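Local coordinates for biotin protein ligase-like protein of unknown function (PDB 3BFM), which is of unknown function but has the fold of the biotin/lipoate protein ligase family and binds calcium ions in this crystal, at residues E15-G20 with V41-T46; D22-A27 with W122-L127; D47-A52 with R158-W163. All blocks are in the same frame, centred on the assembly; numbering follows the deposited sequence. Where two conformers were deposited one is given.

Contact 1 (E15-G20 with V41-T46); sequences EAAGPG and VYELGT. With CA (calcium ion), chain B.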
ATOM      1  N   GLU A  15      12.288  -4.913   4.338  1.00 21.21           N
ATOM      2  CA  GLU A  15      13.359  -4.722   5.282  1.00 23.39           C
ATOM      3  C   GLU A  15      13.967  -6.095   5.601  1.00 21.25           C
ATOM      4  O   GLU A  15      13.274  -6.993   6.113  1.00 18.48           O
ATOM      5  CB  GLU A  15      12.820  -4.088   6.545  1.00 26.85           C
ATOM      6  CG  GLU A  15      13.918  -3.870   7.573  1.00 37.55           C
ATOM      7  CD  GLU A  15      13.532  -2.952   8.706  1.00 51.37           C
ATOM      8  OE1 GLU A  15      12.664  -2.060   8.514  1.00 55.32           O
ATOM      9  OE2 GLU A  15      14.127  -3.120   9.796  1.00 57.07           O
ATOM     10  N   ALA A  16      15.238  -6.283   5.278  1.00 18.78           N
ATOM     11  CA  ALA A  16      15.920  -7.516   5.623  1.00 17.65           C
ATOM     12  C   ALA A  16      16.244  -7.505   7.119  1.00 19.78           C
ATOM     13  O   ALA A  16      16.753  -6.504   7.667  1.00 19.65           O
ATOM     14  CB  ALA A  16      17.197  -7.701   4.791  1.00 18.66           C
ATOM     15  N   ALA A  17      16.013  -8.648   7.769  1.00 18.58           N
ATOM     16  CA  ALA A  17      16.341  -8.821   9.196  1.00 20.21           C
ATOM     17  C   ALA A  17      17.857  -8.820   9.399  1.00 22.46           C
ATOM     18  O   ALA A  17      18.610  -9.435   8.627  1.00 21.84           O
ATOM     19  CB  ALA A  17      15.744 -10.140   9.720  1.00 22.40           C
ATOM     20  N   GLY A  18      18.282  -8.078  10.410  1.00 22.98           N
ATOM     21  CA  GLY A  18      19.680  -7.995  10.815  1.00 23.74           C
ATOM     22  C   GLY A  18      20.036  -8.938  11.936  1.00 23.88           C
ATOM     23  O   GLY A  18      19.228  -9.754  12.363  1.00 23.06           O
ATOM     24  N   PRO A  19      21.288  -8.860  12.398  1.00 24.86           N
ATOM     25  CA  PRO A  19      21.764  -9.671  13.524  1.00 25.15           C
ATOM     26  C   PRO A  19      20.854  -9.584  14.753  1.00 18.35           C
ATOM     27  O   PRO A  19      20.485  -8.489  15.163  1.00 23.86           O
ATOM     28  CB  PRO A  19      23.115  -9.048  13.831  1.00 25.13           C
ATOM     29  CG  PRO A  19      23.596  -8.532  12.484  1.00 27.55           C
ATOM     30  CD  PRO A  19      22.365  -8.022  11.819  1.00 25.46           C
ATOM     31  N   GLY A  20      20.494 -10.727  15.321  1.00 21.53           N
ATOM     32  CA  GLY A  20      19.672 -10.753  16.494  1.00 23.94           C
ATOM     33  C   GLY A  20      18.173 -10.609  16.202  1.00 25.03           C
ATOM     34  O   GLY A  20      17.369 -10.707  17.113  1.00 25.74           O
ATOM     35  N   VAL A  41       9.089  -7.549   6.534  1.00 15.32           N
ATOM     36  CA  VAL A  41      10.390  -7.952   7.061  1.00 16.41           C
ATOM     37  C   VAL A  41      10.691  -9.349   6.570  1.00 15.55           C
ATOM     38  O   VAL A  41       9.822 -10.205   6.611  1.00 14.70           O
ATOM     39  CB  VAL A  41      10.395  -7.966   8.596  1.00 15.95           C
ATOM     40  CG1 VAL A  41      11.839  -8.248   9.119  1.00 14.93           C
ATOM     41  CG2 VAL A  41       9.848  -6.654   9.143  1.00 20.85           C
ATOM     42  N   TYR A  42      11.904  -9.585   6.083  1.00 15.84           N
ATOM     43  CA  TYR A  42      12.237 -10.888   5.559  1.00 12.27           C
ATOM     44  C   TYR A  42      13.643 -11.305   5.935  1.00 15.22           C
ATOM     45  O   TYR A  42      14.494 -10.487   6.331  1.00 15.47           O
ATOM     46  CB  TYR A  42      12.020 -10.917   4.038  1.00 17.10           C
ATOM     47  CG  TYR A  42      12.966  -9.995   3.281  1.00 14.94           C
ATOM     48  CD1 TYR A  42      14.191 -10.447   2.866  1.00 18.09           C
ATOM     49  CD2 TYR A  42      12.600  -8.692   2.976  1.00 16.64           C
ATOM     50  CE1 TYR A  42      15.051  -9.641   2.187  1.00 18.91           C
ATOM     51  CE2 TYR A  42      13.476  -7.847   2.268  1.00 22.41           C
ATOM     52  CZ  TYR A  42      14.677  -8.334   1.884  1.00 21.23           C
ATOM     53  OH  TYR A  42      15.573  -7.507   1.212  1.00 24.02           O
ATOM     54  N   GLU A  43      13.887 -12.603   5.838  1.00 15.57           N
ATOM     55  CA  GLU A  43      15.200 -13.176   6.132  1.00 18.56           C
ATOM     56  C   GLU A  43      15.299 -14.420   5.280  1.00 20.11           C
ATOM     57  O   GLU A  43      14.487 -15.339   5.451  1.00 19.35           O
ATOM     58  CB  GLU A  43      15.319 -13.509   7.629  1.00 19.00           C
ATOM     59  CG  GLU A  43      16.679 -13.945   8.036  1.00 18.31           C
ATOM     60  CD  GLU A  43      16.948 -13.874   9.531  1.00 17.97           C
ATOM     61  OE1 GLU A  43      16.015 -13.861  10.392  1.00 20.74           O
ATOM     62  OE2 GLU A  43      18.133 -13.909   9.887  1.00 22.05           O
ATOM     63  N   LEU A  44      16.242 -14.407   4.325  1.00 18.23           N
ATOM     64  CA  LEU A  44      16.453 -15.525   3.418  0.50 18.39           C
ATOM     65  C   LEU A  44      17.777 -16.220   3.733  1.00 17.90           C
ATOM     66  O   LEU A  44      18.837 -15.565   3.852  1.00 17.79           O
ATOM     67  CB  LEU A  44      16.472 -15.062   1.949  0.50 19.01           C
ATOM     68  CG  LEU A  44      15.165 -15.005   1.149  0.50 20.38           C
ATOM     69  CD1 LEU A  44      14.382 -13.738   1.486  0.50 25.33           C
ATOM     70  CD2 LEU A  44      15.448 -15.062  -0.344  0.50 22.18           C
ATOM     71  N   GLY A  45      17.715 -17.536   3.871  1.00 18.01           N
ATOM     72  CA  GLY A  45      18.900 -18.383   3.906  1.00 18.91           C
ATOM     73  C   GLY A  45      18.810 -19.367   2.775  1.00 20.63           C
ATOM     74  O   GLY A  45      17.841 -19.388   2.028  1.00 20.07           O
ATOM     75  N   THR A  46      19.817 -20.214   2.633  1.00 20.01           N
ATOM     76  CA  THR A  46      19.780 -21.227   1.631  1.00 20.65           C
ATOM     77  C   THR A  46      18.721 -22.299   1.993  1.00 17.95           C
ATOM     78  O   THR A  46      18.181 -22.919   1.104  1.00 21.95           O
ATOM     79  CB  THR A  46      21.169 -21.868   1.458  1.00 25.12           C
ATOM     80  OG1 THR A  46      21.601 -22.418   2.700  1.00 26.39           O
ATOM     81  CG2 THR A  46      22.175 -20.791   1.066  1.00 20.52           C
TER
HETATM   82 CA    CA B 235      17.673 -13.883  12.223  1.00 21.60          CA
HETATM   83  O   HOH W   1      19.455 -12.354  11.961  1.00 24.85           O
HETATM   84  O   HOH W   2      18.696 -13.929  14.454  1.00 30.05           O
HETATM   85  O   HOH W   3      18.425 -16.136  12.148  1.00 23.62           O
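With chi1 at 65°, Y42 carries CG between its own backbone N and carbonyl carbon, and the ring beyond it stands with one face against A16. E43 differs: CG lies anti to the backbone N (chi1 -173°), and the extended chain takes the carboxylate past A17 to a calcium ion. A16 CA sits over the centre of the Y42 ring, 4.0 Å from its centroid, in a CH-pi contact. Its methyl leans over the far half of the ring, with A16 CB 3.9 Å from Y42 CE1.

A short parallel strand pairing fixes these positions. Y42 N donates to E15 O at 2.9 Å, the donor tilted 24° from the carbonyl plane. A17 N donates to Y42 O at 2.8 Å, close to straight on. Both polar backbone atoms of Y42 are thus gripped by the 15-20 segment, and V41 CA adds a CA-H...O contact to E15 O at 3.2 Å. Past the paired residues, A17 CB lies 3.8 Å from E43 OE1. That carboxylate is bidentate on the metal, with E43 OE1 at 2.5 Å and E43 OE2 at 2.4 Å from the calcium. One of three metal waters donates to G18 O, while Q21 O and D22 complete the site.

Strands 13-16 and 39-44 belong to a beta-alpha-beta unit whose helix, 23-32, meets V41 through P23, L26 and A27 and pairs K30 with E15. Y42 turns instead to L160 of helix 156-175, and strand 48-55 continues the sheet beyond 39-44.

Contact 2 (D22-A27 with W122-L127); sequences DPFDLA and WLVVGL. With CA (calcium ion), chain B.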
ATOM      1  N   ASP A  22      14.643 -11.707  13.898  1.00 20.63           N
ATOM      2  CA  ASP A  22      13.937 -12.599  12.981  1.00 22.07           C
ATOM      3  C   ASP A  22      12.664 -11.885  12.523  1.00 19.70           C
ATOM      4  O   ASP A  22      12.136 -11.044  13.262  1.00 21.23           O
ATOM      5  CB  ASP A  22      13.576 -13.948  13.625  1.00 25.92           C
ATOM      6  CG  ASP A  22      14.794 -14.711  14.144  1.00 34.53           C
ATOM      7  OD1 ASP A  22      15.879 -14.674  13.525  1.00 25.90           O
ATOM      8  OD2 ASP A  22      14.648 -15.349  15.202  1.00 42.05           O
ATOM      9  N   PRO A  23      12.207 -12.165  11.298  1.00 15.83           N
ATOM     10  CA  PRO A  23      11.095 -11.381  10.725  1.00 16.64           C
ATOM     11  C   PRO A  23       9.804 -11.250  11.545  1.00 17.88           C
ATOM     12  O   PRO A  23       9.327 -10.122  11.745  1.00 16.16           O
ATOM     13  CB  PRO A  23      10.862 -12.074   9.380  1.00 16.15           C
ATOM     14  CG  PRO A  23      12.201 -12.573   9.000  1.00 19.28           C
ATOM     15  CD  PRO A  23      12.751 -13.101  10.312  1.00 17.36           C
ATOM     16  N   PHE A  24       9.251 -12.355  12.040  1.00 17.58           N
ATOM     17  CA  PHE A  24       7.947 -12.301  12.707  1.00 18.69           C
ATOM     18  C   PHE A  24       8.111 -11.482  13.994  1.00 15.39           C
ATOM     19  O   PHE A  24       7.346 -10.535  14.222  1.00 17.88           O
ATOM     20  CB  PHE A  24       7.437 -13.708  12.981  1.00 16.98           C
ATOM     21  CG  PHE A  24       6.061 -13.761  13.627  1.00 18.05           C
ATOM     22  CD1 PHE A  24       4.943 -13.343  12.902  1.00 20.77           C
ATOM     23  CD2 PHE A  24       5.891 -14.210  14.917  1.00 19.83           C
ATOM     24  CE1 PHE A  24       3.679 -13.422  13.430  1.00 17.13           C
ATOM     25  CE2 PHE A  24       4.609 -14.256  15.478  1.00 21.90           C
ATOM     26  CZ  PHE A  24       3.530 -13.843  14.747  1.00 16.66           C
ATOM     27  N   ASP A  25       9.111 -11.822  14.809  1.00 16.64           N
ATOM     28  CA  ASP A  25       9.401 -11.065  16.039  1.00 21.55           C
ATOM     29  C   ASP A  25       9.650  -9.592  15.770  1.00 17.41           C
ATOM     30  O   ASP A  25       9.046  -8.722  16.428  1.00 20.14           O
ATOM     31  CB  ASP A  25      10.609 -11.648  16.756  1.00 23.32           C
ATOM     32  CG  ASP A  25      10.897 -10.945  18.084  1.00 33.43           C
ATOM     33  OD1 ASP A  25      10.308 -11.370  19.097  1.00 51.89           O
ATOM     34  OD2 ASP A  25      11.706  -9.981  18.113  1.00 50.36           O
ATOM     35  N   LEU A  26      10.521  -9.307  14.796  1.00 17.84           N
ATOM     36  CA  LEU A  26      10.878  -7.930  14.465  1.00 17.33           C
ATOM     37  C   LEU A  26       9.684  -7.124  13.951  1.00 19.89           C
ATOM     38  O   LEU A  26       9.483  -5.963  14.322  1.00 19.41           O
ATOM     39  CB  LEU A  26      12.010  -7.900  13.420  1.00 20.86           C
ATOM     40  CG  LEU A  26      12.530  -6.483  13.080  1.00 18.87           C
ATOM     41  CD1 LEU A  26      12.974  -5.781  14.367  1.00 23.45           C
ATOM     42  CD2 LEU A  26      13.622  -6.524  12.006  1.00 18.82           C
ATOM     43  N   ALA A  27       8.910  -7.725  13.057  1.00 16.85           N
ATOM     44  CA  ALA A  27       7.716  -7.032  12.571  1.00 15.32           C
ATOM     45  C   ALA A  27       6.769  -6.670  13.718  1.00 16.84           C
ATOM     46  O   ALA A  27       6.205  -5.571  13.731  1.00 18.11           O
ATOM     47  CB  ALA A  27       7.000  -7.886  11.552  1.00 15.45           C
ATOM     48  N   TRP A 122      -2.581  -3.067  15.407  1.00 19.52           N
ATOM     49  CA  TRP A 122      -1.762  -3.752  14.402  1.00 19.02           C
ATOM     50  C   TRP A 122      -2.003  -5.230  14.414  1.00 18.29           C
ATOM     51  O   TRP A 122      -2.417  -5.802  15.413  1.00 17.73           O
ATOM     52  CB  TRP A 122      -0.274  -3.467  14.583  1.00 19.00           C
ATOM     53  CG  TRP A 122       0.279  -3.858  15.901  1.00 17.25           C
ATOM     54  CD1 TRP A 122       0.487  -3.022  16.981  1.00 17.71           C
ATOM     55  CD2 TRP A 122       0.757  -5.155  16.311  1.00 20.42           C
ATOM     56  NE1 TRP A 122       1.022  -3.716  18.009  1.00 21.02           N
ATOM     57  CE2 TRP A 122       1.203  -5.024  17.639  1.00 20.04           C
ATOM     58  CE3 TRP A 122       0.816  -6.413  15.703  1.00 17.63           C
ATOM     59  CZ2 TRP A 122       1.712  -6.087  18.352  1.00 22.09           C
ATOM     60  CZ3 TRP A 122       1.342  -7.472  16.413  1.00 18.66           C
ATOM     61  CH2 TRP A 122       1.772  -7.301  17.732  1.00 21.68           C
ATOM     62  N   LEU A 123      -1.657  -5.850  13.284  1.00 19.85           N
ATOM     63  CA  LEU A 123      -1.659  -7.272  13.130  1.00 18.66           C
ATOM     64  C   LEU A 123      -0.459  -7.651  12.256  1.00 16.90           C
ATOM     65  O   LEU A 123      -0.121  -6.925  11.340  1.00 16.48           O
ATOM     66  CB  LEU A 123      -2.964  -7.672  12.465  1.00 23.25           C
ATOM     67  CG  LEU A 123      -3.353  -9.135  12.487  1.00 30.33           C
ATOM     68  CD1 LEU A 123      -4.867  -9.311  12.743  1.00 33.76           C
ATOM     69  CD2 LEU A 123      -2.917  -9.828  11.186  1.00 38.11           C
ATOM     70  N   VAL A 124       0.185  -8.759  12.567  1.00 17.38           N
ATOM     71  CA  VAL A 124       1.320  -9.247  11.762  1.00 14.97           C
ATOM     72  C   VAL A 124       1.058 -10.674  11.359  1.00 15.76           C
ATOM     73  O   VAL A 124       0.630 -11.479  12.189  1.00 18.44           O
ATOM     74  CB  VAL A 124       2.653  -9.200  12.565  1.00 16.44           C
ATOM     75  CG1 VAL A 124       3.778  -9.953  11.855  1.00 17.70           C
ATOM     76  CG2 VAL A 124       3.044  -7.739  12.860  1.00 13.02           C
ATOM     77  N   VAL A 125       1.284 -10.972  10.081  1.00 17.17           N
ATOM     78  CA  VAL A 125       1.265 -12.352   9.583  1.00 15.16           C
ATOM     79  C   VAL A 125       2.649 -12.764   9.159  1.00 15.80           C
ATOM     80  O   VAL A 125       3.290 -12.079   8.370  1.00 15.34           O
ATOM     81  CB  VAL A 125       0.277 -12.512   8.407  1.00 14.45           C
ATOM     82  CG1 VAL A 125       0.385 -13.912   7.814  1.00 17.16           C
ATOM     83  CG2 VAL A 125      -1.092 -12.217   8.896  1.00 18.88           C
ATOM     84  N   GLY A 126       3.115 -13.898   9.654  1.00 15.68           N
ATOM     85  CA  GLY A 126       4.453 -14.360   9.345  1.00 19.31           C
ATOM     86  C   GLY A 126       4.433 -15.670   8.602  1.00 18.53           C
ATOM     87  O   GLY A 126       3.570 -16.515   8.873  1.00 23.08           O
ATOM     88  N   LEU A 127       5.366 -15.813   7.662  1.00 16.10           N
ATOM     89  CA  LEU A 127       5.564 -17.022   6.909  1.00 14.04           C
ATOM     90  C   LEU A 127       6.909 -17.632   7.341  1.00 16.84           C
ATOM     91  O   LEU A 127       7.913 -16.912   7.459  1.00 15.14           O
ATOM     92  CB  LEU A 127       5.586 -16.670   5.401  1.00 15.99           C
ATOM     93  CG  LEU A 127       5.973 -17.809   4.463  1.00 17.28           C
ATOM     94  CD1 LEU A 127       4.931 -18.957   4.558  1.00 15.66           C
ATOM     95  CD2 LEU A 127       6.160 -17.341   2.978  1.00 17.13           C
TER
HETATM   96 CA    CA B 235      17.673 -13.883  12.223  1.00 21.60          CA
HETATM   97  O   HOH W   1      19.455 -12.354  11.961  1.00 24.85           O
HETATM   98  O   HOH W   2      18.696 -13.929  14.454  1.00 30.05           O
HETATM   99  O   HOH W   3      18.425 -16.136  12.148  1.00 23.62           O
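F24 and G126 are the closest backbone pair, CA to CA 5.3 Å, where helix 23-27 runs nearly antiparallel to strand 123-127 (168°) with the two axes 8.3 Å apart. F24 has CG anti to its backbone N (chi1 -178°), and from there the ring reaches over the strand. CD1 and CE1 do the touching: F24 CD1 lies 3.7 Å from V124 CG1 and equally far from G126 CA, and CE1 lies beside V124. The ring's edge is also turned to the backbone between them, with V125 C near the ring plane. V124 uses both branches: CG1 touches both F24 and A27, lying 3.8 Å from A27 CB, while CG2 points to the A27 carbonyl.

Glycine at 126 suits this closeness, since a CB there would clash with F24 CD1. No hydrogen bond crosses the interface; the side chains that meet are all apolar, and the contact is buried. An alanine in place of F24 would probably open a gap above G126 and leave V124 CG1 without its aromatic neighbour. At the helix start D22 holds the N-cap position, but its side chain makes no capping bond; D22 OD1 binds the calcium ion at 2.4 Å instead.

Around this core, F24 also meets R108 and A110 of strand 102-111, the neighbour of 123-130 in the sheet, and V233 near the C terminus. On the other flank A27 rests on A52 and V54 of strand 48-55 and on V41 of strand 39-44, so helix 23-32 spans several strands of one sheet face.

Contact 3 (D47-A52 with R158-W163); sequences DVLRAA and RLLESW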
ATOM      1  N   ASP A  47      18.462 -22.480   3.293  1.00 18.83           N
ATOM      2  CA  ASP A  47      17.606 -23.580   3.764  1.00 21.35           C
ATOM      3  C   ASP A  47      16.208 -23.166   4.241  1.00 21.01           C
ATOM      4  O   ASP A  47      15.367 -24.027   4.513  1.00 18.22           O
ATOM      5  CB  ASP A  47      18.282 -24.293   4.932  1.00 22.39           C
ATOM      6  CG  ASP A  47      19.484 -25.077   4.515  1.00 29.86           C
ATOM      7  OD1 ASP A  47      19.866 -25.046   3.317  1.00 36.09           O
ATOM      8  OD2 ASP A  47      20.069 -25.655   5.440  1.00 33.59           O
ATOM      9  N   VAL A  48      15.971 -21.873   4.369  1.00 21.16           N
ATOM     10  CA  VAL A  48      14.706 -21.400   4.935  1.00 21.45           C
ATOM     11  C   VAL A  48      14.379 -20.018   4.403  1.00 20.28           C
ATOM     12  O   VAL A  48      15.271 -19.225   4.068  1.00 19.79           O
ATOM     13  CB  VAL A  48      14.724 -21.391   6.482  1.00 21.03           C
ATOM     14  CG1 VAL A  48      15.915 -20.588   6.979  1.00 26.54           C
ATOM     15  CG2 VAL A  48      13.384 -20.834   7.085  1.00 23.93           C
ATOM     16  N   LEU A  49      13.080 -19.777   4.266  1.00 16.29           N
ATOM     17  CA  LEU A  49      12.552 -18.439   3.952  0.50 17.91           C
ATOM     18  C   LEU A  49      11.657 -17.972   5.091  1.00 19.83           C
ATOM     19  O   LEU A  49      10.748 -18.681   5.483  1.00 15.25           O
ATOM     20  CB  LEU A  49      11.765 -18.429   2.625  0.50 19.16           C
ATOM     21  CG  LEU A  49      10.964 -17.167   2.225  0.50 20.69           C
ATOM     22  CD1 LEU A  49      11.913 -15.965   2.035  0.50 14.59           C
ATOM     23  CD2 LEU A  49      10.148 -17.384   0.955  0.50 18.80           C
ATOM     24  N   ARG A  50      11.913 -16.781   5.629  1.00 16.83           N
ATOM     25  CA  ARG A  50      11.005 -16.215   6.629  1.00 20.39           C
ATOM     26  C   ARG A  50      10.614 -14.842   6.178  1.00 16.68           C
ATOM     27  O   ARG A  50      11.436 -14.142   5.569  1.00 16.54           O
ATOM     28  CB  ARG A  50      11.608 -16.192   8.037  1.00 19.47           C
ATOM     29  CG  ARG A  50      11.800 -17.596   8.600  1.00 21.53           C
ATOM     30  CD  ARG A  50      12.582 -17.555   9.903  1.00 26.56           C
ATOM     31  NE  ARG A  50      13.994 -17.482   9.612  1.00 29.14           N
ATOM     32  CZ  ARG A  50      14.943 -17.231  10.507  1.00 33.67           C
ATOM     33  NH1 ARG A  50      14.650 -17.001  11.779  1.00 30.54           N
ATOM     34  NH2 ARG A  50      16.203 -17.201  10.118  1.00 25.53           N
ATOM     35  N   ALA A  51       9.364 -14.469   6.446  1.00 13.83           N
ATOM     36  CA  ALA A  51       8.902 -13.154   6.146  1.00 14.62           C
ATOM     37  C   ALA A  51       7.725 -12.814   6.998  1.00 15.27           C
ATOM     38  O   ALA A  51       7.081 -13.692   7.594  1.00 15.31           O
ATOM     39  CB  ALA A  51       8.603 -13.015   4.634  1.00 13.73           C
ATOM     40  N   ALA A  52       7.466 -11.531   7.146  1.00 12.46           N
ATOM     41  CA  ALA A  52       6.325 -11.103   8.000  1.00 14.29           C
ATOM     42  C   ALA A  52       5.818  -9.781   7.446  1.00 14.84           C
ATOM     43  O   ALA A  52       6.607  -8.941   7.056  1.00 17.51           O
ATOM     44  CB  ALA A  52       6.702 -10.999   9.506  1.00 13.42           C
ATOM     45  N   ARG A 158      11.931 -14.691  -5.569  1.00 17.10           N
ATOM     46  CA  ARG A 158      10.749 -14.550  -6.432  1.00 18.68           C
ATOM     47  C   ARG A 158       9.482 -14.994  -5.729  1.00 18.12           C
ATOM     48  O   ARG A 158       8.432 -14.408  -5.909  1.00 16.58           O
ATOM     49  CB  ARG A 158      10.918 -15.343  -7.723  1.00 19.46           C
ATOM     50  CG  ARG A 158      12.152 -14.954  -8.568  1.00 23.54           C
ATOM     51  CD  ARG A 158      12.074 -13.556  -9.159  1.00 29.45           C
ATOM     52  NE  ARG A 158      12.469 -12.489  -8.250  1.00 27.78           N
ATOM     53  CZ  ARG A 158      13.726 -12.171  -7.935  1.00 32.45           C
ATOM     54  NH1 ARG A 158      14.750 -12.879  -8.405  1.00 36.78           N
ATOM     55  NH2 ARG A 158      13.951 -11.165  -7.106  1.00 33.82           N
ATOM     56  N   LEU A 159       9.585 -16.064  -4.949  1.00 18.88           N
ATOM     57  CA  LEU A 159       8.458 -16.555  -4.120  1.00 18.24           C
ATOM     58  C   LEU A 159       7.993 -15.522  -3.062  1.00 18.09           C
ATOM     59  O   LEU A 159       6.797 -15.277  -2.866  1.00 19.98           O
ATOM     60  CB  LEU A 159       8.813 -17.890  -3.494  1.00 19.40           C
ATOM     61  CG  LEU A 159       7.695 -18.544  -2.659  1.00 14.08           C
ATOM     62  CD1 LEU A 159       6.408 -18.820  -3.443  1.00 21.37           C
ATOM     63  CD2 LEU A 159       8.168 -19.856  -1.983  1.00 17.41           C
ATOM     64  N   LEU A 160       8.962 -14.923  -2.377  1.00 17.89           N
ATOM     65  CA  LEU A 160       8.690 -13.816  -1.468  1.00 16.65           C
ATOM     66  C   LEU A 160       7.959 -12.658  -2.120  1.00 16.49           C
ATOM     67  O   LEU A 160       6.957 -12.178  -1.592  1.00 18.30           O
ATOM     68  CB  LEU A 160       9.990 -13.354  -0.827  1.00 14.34           C
ATOM     69  CG  LEU A 160       9.934 -12.145   0.088  1.00 23.21           C
ATOM     70  CD1 LEU A 160       8.965 -12.367   1.277  1.00 26.76           C
ATOM     71  CD2 LEU A 160      11.366 -11.868   0.577  1.00 21.53           C
ATOM     72  N   GLU A 161       8.469 -12.191  -3.270  1.00 16.76           N
ATOM     73  CA  GLU A 161       7.839 -11.122  -4.015  1.00 18.39           C
ATOM     74  C   GLU A 161       6.425 -11.487  -4.389  1.00 19.21           C
ATOM     75  O   GLU A 161       5.510 -10.675  -4.285  1.00 18.18           O
ATOM     76  CB  GLU A 161       8.618 -10.873  -5.317  1.00 19.11           C
ATOM     77  CG  GLU A 161       9.947 -10.236  -5.095  1.00 25.42           C
ATOM     78  CD  GLU A 161      10.805 -10.172  -6.357  1.00 23.15           C
ATOM     79  OE1 GLU A 161      10.491 -10.875  -7.353  1.00 29.52           O
ATOM     80  OE2 GLU A 161      11.774  -9.377  -6.353  1.00 30.81           O
ATOM     81  N   SER A 162       6.259 -12.727  -4.831  1.00 16.80           N
ATOM     82  CA  SER A 162       4.962 -13.207  -5.287  0.70 17.22           C
ATOM     83  C   SER A 162       3.968 -13.334  -4.131  1.00 15.80           C
ATOM     84  O   SER A 162       2.791 -13.024  -4.280  1.00 18.14           O
ATOM     85  CB  SER A 162       5.130 -14.529  -6.007  0.70 18.00           C
ATOM     86  OG  SER A 162       3.945 -14.847  -6.682  0.70 14.13           O
ATOM     87  N   TRP A 163       4.452 -13.777  -2.974  1.00 15.33           N
ATOM     88  CA  TRP A 163       3.578 -13.893  -1.804  1.00 13.03           C
ATOM     89  C   TRP A 163       3.035 -12.482  -1.487  1.00 12.90           C
ATOM     90  O   TRP A 163       1.821 -12.247  -1.364  1.00 16.83           O
ATOM     91  CB  TRP A 163       4.307 -14.488  -0.629  1.00 18.78           C
ATOM     92  CG  TRP A 163       3.447 -14.636   0.604  1.00 13.71           C
ATOM     93  CD1 TRP A 163       2.246 -15.309   0.701  1.00 16.90           C
ATOM     94  CD2 TRP A 163       3.742 -14.151   1.911  1.00 17.82           C
ATOM     95  NE1 TRP A 163       1.789 -15.251   1.979  1.00 20.92           N
ATOM     96  CE2 TRP A 163       2.680 -14.547   2.751  1.00 18.62           C
ATOM     97  CE3 TRP A 163       4.792 -13.401   2.446  1.00 18.13           C
ATOM     98  CZ2 TRP A 163       2.626 -14.202   4.107  1.00 22.66           C
ATOM     99  CZ3 TRP A 163       4.748 -13.045   3.799  1.00 22.51           C
ATOM    100  CH2 TRP A 163       3.684 -13.464   4.617  1.00 21.71           C
TER
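A51 and L160 meet where helix 156-175 packs on the central sheet of this alpha/beta domain, on the face away from helix 23-32. The segment axes lie 10.0 Å apart and cross at -26°, so strand 48-52 and helix 158-163 run roughly in the same direction. L160 has CG anti to its backbone N (chi1 176°), and its CD1 presses on the strand: A51 CB to L160 CD1 is 3.4 Å, tighter than usual for two carbons. One turn on, W163 brings the benzo part of its indole to the same methyl, with CZ3 3.9 Å from A51 CB. L49 adds looser contacts, CD1 lying 4.3 Å from L160 CB and CD2 near L159 CD2, but it was modelled in two conformers and these hold for one.

Away from the strand, R158 grips E161 side-on. R158 NE to OE1 of E161 is 2.7 Å and R158 NH2 to OE2 of E161 is 2.9 Å, both oxygens in the guanidinium plane but met from about 50° above the carboxylate plane. T7 N also bonds E161 OE2, and W163 NE1 reaches C71 O.

Across the interface itself no polar atom is paired, so helix and strand are joined by apolar fit alone, with the small A51 letting L160 and W163 converge on one methyl.

How the contacts relate
From the N terminus the chain lays down 15-20, passes through helix 23-32 and returns at 41-46, where contact 1 closes the first loop. Contact 2 opens inside that loop, on the same helix, and closes only at 122-127, so the two cross. Contact 3 opens at 47-52, just after contact 1 ends, and closes at 158-163, crossing contact 2 in turn; none nests within another. Contacts 1 and 2 share the calcium site, and R50 of contact 3 bridges E43 and D22 by salt bridges. Strands 39-44, 48-55 and 123-130 lie side by side, with helix 23-32 on one face and helix 156-175 on the other.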